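Local coordinates for protein 2-C-methyl-D-erythritol 4-phosphate cytidylyltransferase (Anaerococcus prevotii, PDB 4KT7) that probably transfers the cytidylyl group of CTP to 2-C-methyl-D-erythritol 4-phosphate, releasing diphosphate, in the second step of the DXP route to isoprenoids, at residues 11-16 with 94-99. Sequence-based numbering, arbitrary orientation.
Sequences SAIITA and EGLKAL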
ATOM      1  N   SER A  11      16.873 -14.228 -19.873  1.00 17.85           N
ATOM      2  CA  SER A  11      15.671 -15.062 -19.730  1.00 22.33           C
ATOM      3  C   SER A  11      14.650 -14.352 -18.856  1.00 20.48           C
ATOM      4  O   SER A  11      15.024 -13.598 -17.956  1.00 23.68           O
ATOM      5  CB  SER A  11      16.003 -16.395 -19.061  1.00 21.92           C
ATOM      6  OG  SER A  11      17.015 -17.081 -19.768  1.00 24.11           O
ATOM      7  N   ALA A  12      13.360 -14.585 -19.118  1.00 19.31           N
ATOM      8  CA  ALA A  12      12.314 -14.089 -18.222  1.00 17.59           C
ATOM      9  C   ALA A  12      11.509 -15.264 -17.705  1.00 22.88           C
ATOM     10  O   ALA A  12      11.183 -16.186 -18.466  1.00 21.09           O
ATOM     11  CB  ALA A  12      11.409 -13.082 -18.920  1.00 19.47           C
ATOM     12  N   ILE A  13      11.228 -15.230 -16.404  1.00 16.24           N
ATOM     13  CA  ILE A  13      10.410 -16.218 -15.733  1.00 15.54           C
ATOM     14  C   ILE A  13       9.131 -15.513 -15.277  1.00 17.11           C
ATOM     15  O   ILE A  13       9.188 -14.617 -14.437  1.00 21.07           O
ATOM     16  CB  ILE A  13      11.153 -16.776 -14.488  1.00 14.59           C
ATOM     17  CG1 ILE A  13      12.394 -17.567 -14.915  1.00 17.39           C
ATOM     18  CG2 ILE A  13      10.239 -17.656 -13.653  1.00 16.99           C
ATOM     19  CD1 ILE A  13      13.237 -18.081 -13.740  1.00 17.14           C
ATOM     20  N   ILE A  14       7.988 -15.899 -15.852  1.00 17.53           N
ATOM     21  CA  ILE A  14       6.685 -15.338 -15.487  1.00 24.13           C
ATOM     22  C   ILE A  14       5.956 -16.350 -14.607  1.00 29.07           C
ATOM     23  O   ILE A  14       5.618 -17.449 -15.068  1.00 28.13           O
ATOM     24  CB  ILE A  14       5.791 -15.126 -16.723  1.00 31.16           C
ATOM     25  CG1 ILE A  14       6.482 -14.259 -17.787  1.00 35.80           C
ATOM     26  CG2 ILE A  14       4.467 -14.512 -16.304  1.00 22.60           C
ATOM     27  CD1 ILE A  14       6.775 -12.852 -17.332  1.00 36.25           C
ATOM     28  N   THR A  15       5.709 -16.018 -13.346  1.00 23.02           N
ATOM     29  CA  THR A  15       5.056 -16.996 -12.487  1.00 25.28           C
ATOM     30  C   THR A  15       3.541 -16.889 -12.556  1.00 32.18           C
ATOM     31  O   THR A  15       2.957 -15.845 -12.222  1.00 38.99           O
ATOM     32  CB  THR A  15       5.552 -16.921 -11.024  1.00 34.02           C
ATOM     33  OG1 THR A  15       5.358 -15.597 -10.522  1.00 31.33           O
ATOM     34  CG2 THR A  15       7.039 -17.291 -10.940  1.00 39.25           C
ATOM     35  N   ALA A  16       2.905 -17.976 -12.992  1.00 29.31           N
ATOM     36  CA  ALA A  16       1.451 -18.085 -12.960  1.00 23.36           C
ATOM     37  C   ALA A  16       0.997 -19.379 -12.256  1.00 32.73           C
ATOM     38  O   ALA A  16      -0.010 -19.984 -12.632  1.00 35.41           O
ATOM     39  CB  ALA A  16       0.876 -18.005 -14.380  1.00 26.93           C
ATOM     40  N   GLU A  94      11.777 -24.028 -10.110  1.00 19.26           N
ATOM     41  CA  GLU A  94      11.464 -24.839 -11.291  1.00 21.05           C
ATOM     42  C   GLU A  94      11.694 -23.994 -12.541  1.00 26.32           C
ATOM     43  O   GLU A  94      12.152 -24.496 -13.574  1.00 20.29           O
ATOM     44  CB  GLU A  94      10.007 -25.318 -11.283  1.00 21.24           C
ATOM     45  CG  GLU A  94       9.665 -26.364 -10.255  1.00 22.58           C
ATOM     46  CD  GLU A  94      10.586 -27.571 -10.325  1.00 28.01           C
ATOM     47  OE1 GLU A  94      10.623 -28.250 -11.382  1.00 33.71           O
ATOM     48  OE2 GLU A  94      11.279 -27.831  -9.320  1.00 25.05           O
ATOM     49  N   GLY A  95      11.358 -22.707 -12.449  1.00 16.74           N
ATOM     50  CA  GLY A  95      11.588 -21.793 -13.558  1.00 18.08           C
ATOM     51  C   GLY A  95      13.086 -21.643 -13.795  1.00 22.82           C
ATOM     52  O   GLY A  95      13.534 -21.683 -14.942  1.00 19.78           O
ATOM     53  N   LEU A  96      13.858 -21.469 -12.722  1.00 19.52           N
ATOM     54  CA  LEU A  96      15.312 -21.295 -12.837  1.00 18.08           C
ATOM     55  C   LEU A  96      16.022 -22.525 -13.381  1.00 20.40           C
ATOM     56  O   LEU A  96      17.015 -22.396 -14.113  1.00 18.70           O
ATOM     57  CB  LEU A  96      15.940 -20.923 -11.494  1.00 20.77           C
ATOM     58  CG  LEU A  96      15.607 -19.545 -10.905  1.00 19.88           C
ATOM     59  CD1 LEU A  96      16.020 -19.527  -9.443  1.00 15.84           C
ATOM     60  CD2 LEU A  96      16.334 -18.414 -11.661  1.00 14.86           C
ATOM     61  N   LYS A  97      15.531 -23.713 -13.025  1.00 18.65           N
ATOM     62  CA  LYS A  97      16.102 -24.969 -13.524  1.00 19.24           C
ATOM     63  C   LYS A  97      15.883 -25.160 -15.021  1.00 20.58           C
ATOM     64  O   LYS A  97      16.637 -25.893 -15.682  1.00 23.89           O
ATOM     65  CB  LYS A  97      15.482 -26.167 -12.781  1.00 23.59           C
ATOM     66  CG  LYS A  97      16.125 -26.487 -11.433  1.00 26.23           C
ATOM     67  CD  LYS A  97      15.604 -27.834 -10.898  1.00 28.82           C
ATOM     68  CE  LYS A  97      14.166 -27.717 -10.449  1.00 26.87           C
ATOM     69  NZ  LYS A  97      13.580 -29.023 -10.004  1.00 30.57           N
ATOM     70  N   ALA A  98      14.842 -24.526 -15.556  1.00 19.90           N
ATOM     71  CA  ALA A  98      14.457 -24.724 -16.960  1.00 25.13           C
ATOM     72  C   ALA A  98      15.059 -23.702 -17.929  1.00 25.67           C
ATOM     73  O   ALA A  98      14.752 -23.712 -19.121  1.00 30.58           O
ATOM     74  CB  ALA A  98      12.938 -24.729 -17.099  1.00 21.96           C
ATOM     75  N   LEU A  99      15.911 -22.821 -17.422  1.00 24.93           N
ATOM     76  CA  LEU A  99      16.506 -21.776 -18.257  1.00 23.30           C
ATOM     77  C   LEU A  99      17.513 -22.375 -19.244  1.00 26.64           C
ATOM     78  O   LEU A  99      18.173 -23.377 -18.949  1.00 22.29           O
ATOM     79  CB  LEU A  99      17.182 -20.685 -17.400  1.00 25.02           C
ATOM     80  CG  LEU A  99      16.270 -19.882 -16.455  1.00 24.61           C
ATOM     81  CD1 LEU A  99      17.018 -18.770 -15.734  1.00 28.44           C
ATOM     82  CD2 LEU A  99      15.092 -19.301 -17.215  1.00 25.11           C
TER
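Ile13 reaches from the central strand 10-16 onto the last turn of helix 88-97, where its terminal methyl CD1 lies against the side-chain-less backbone at Gly95. CD1 comes within 3.6 Å of Gly95 C and equally close to Leu96 N, so the methyl rests on the peptide link itself. The side chain gets there with CG1 beside the backbone N (chi1 -66°) and CD1 anti to CA (chi2 176°). With no side chain on Gly95, strand and helix approach closely, Ile13 CA lying 6.1 Å from Gly95 CA; a CB on Gly95 would point at the strand and run into Ile13 CG2. Leu96 starts away from the strand, yet its CD2 methyl bends back to meet Ile13 CD1 at 3.7 Å, and the same side chain also packs on Ile176, Tyr177 and Tyr180 of helix 173-184.

Past the helix end, Leu99 points back toward the strand. Its side chain crosses that of Ile13 at about a right angle, and its CD2 serves two residues, touching Ile13 CG1 at 3.9 Å and Ser11 CB at 3.6 Å. Ser11 OG is hydrogen-bonded to Glu55 OE2 and Ser103 OG, so this buried polar atom is satisfied beside the leucine methyl. Strand 10-16 runs parallel to its neighbours 55-60 and 105-110, and the contact seats helix 88-97 on one face of the parallel, Rossmann-like part of the sheet, consistent with the GT-A clan. Aliphatic carbons meeting one another, and a methyl lying on a peptide group, make a buried join that rests on shape and dispersion, with direct hydrogen bonding between the two segments absent.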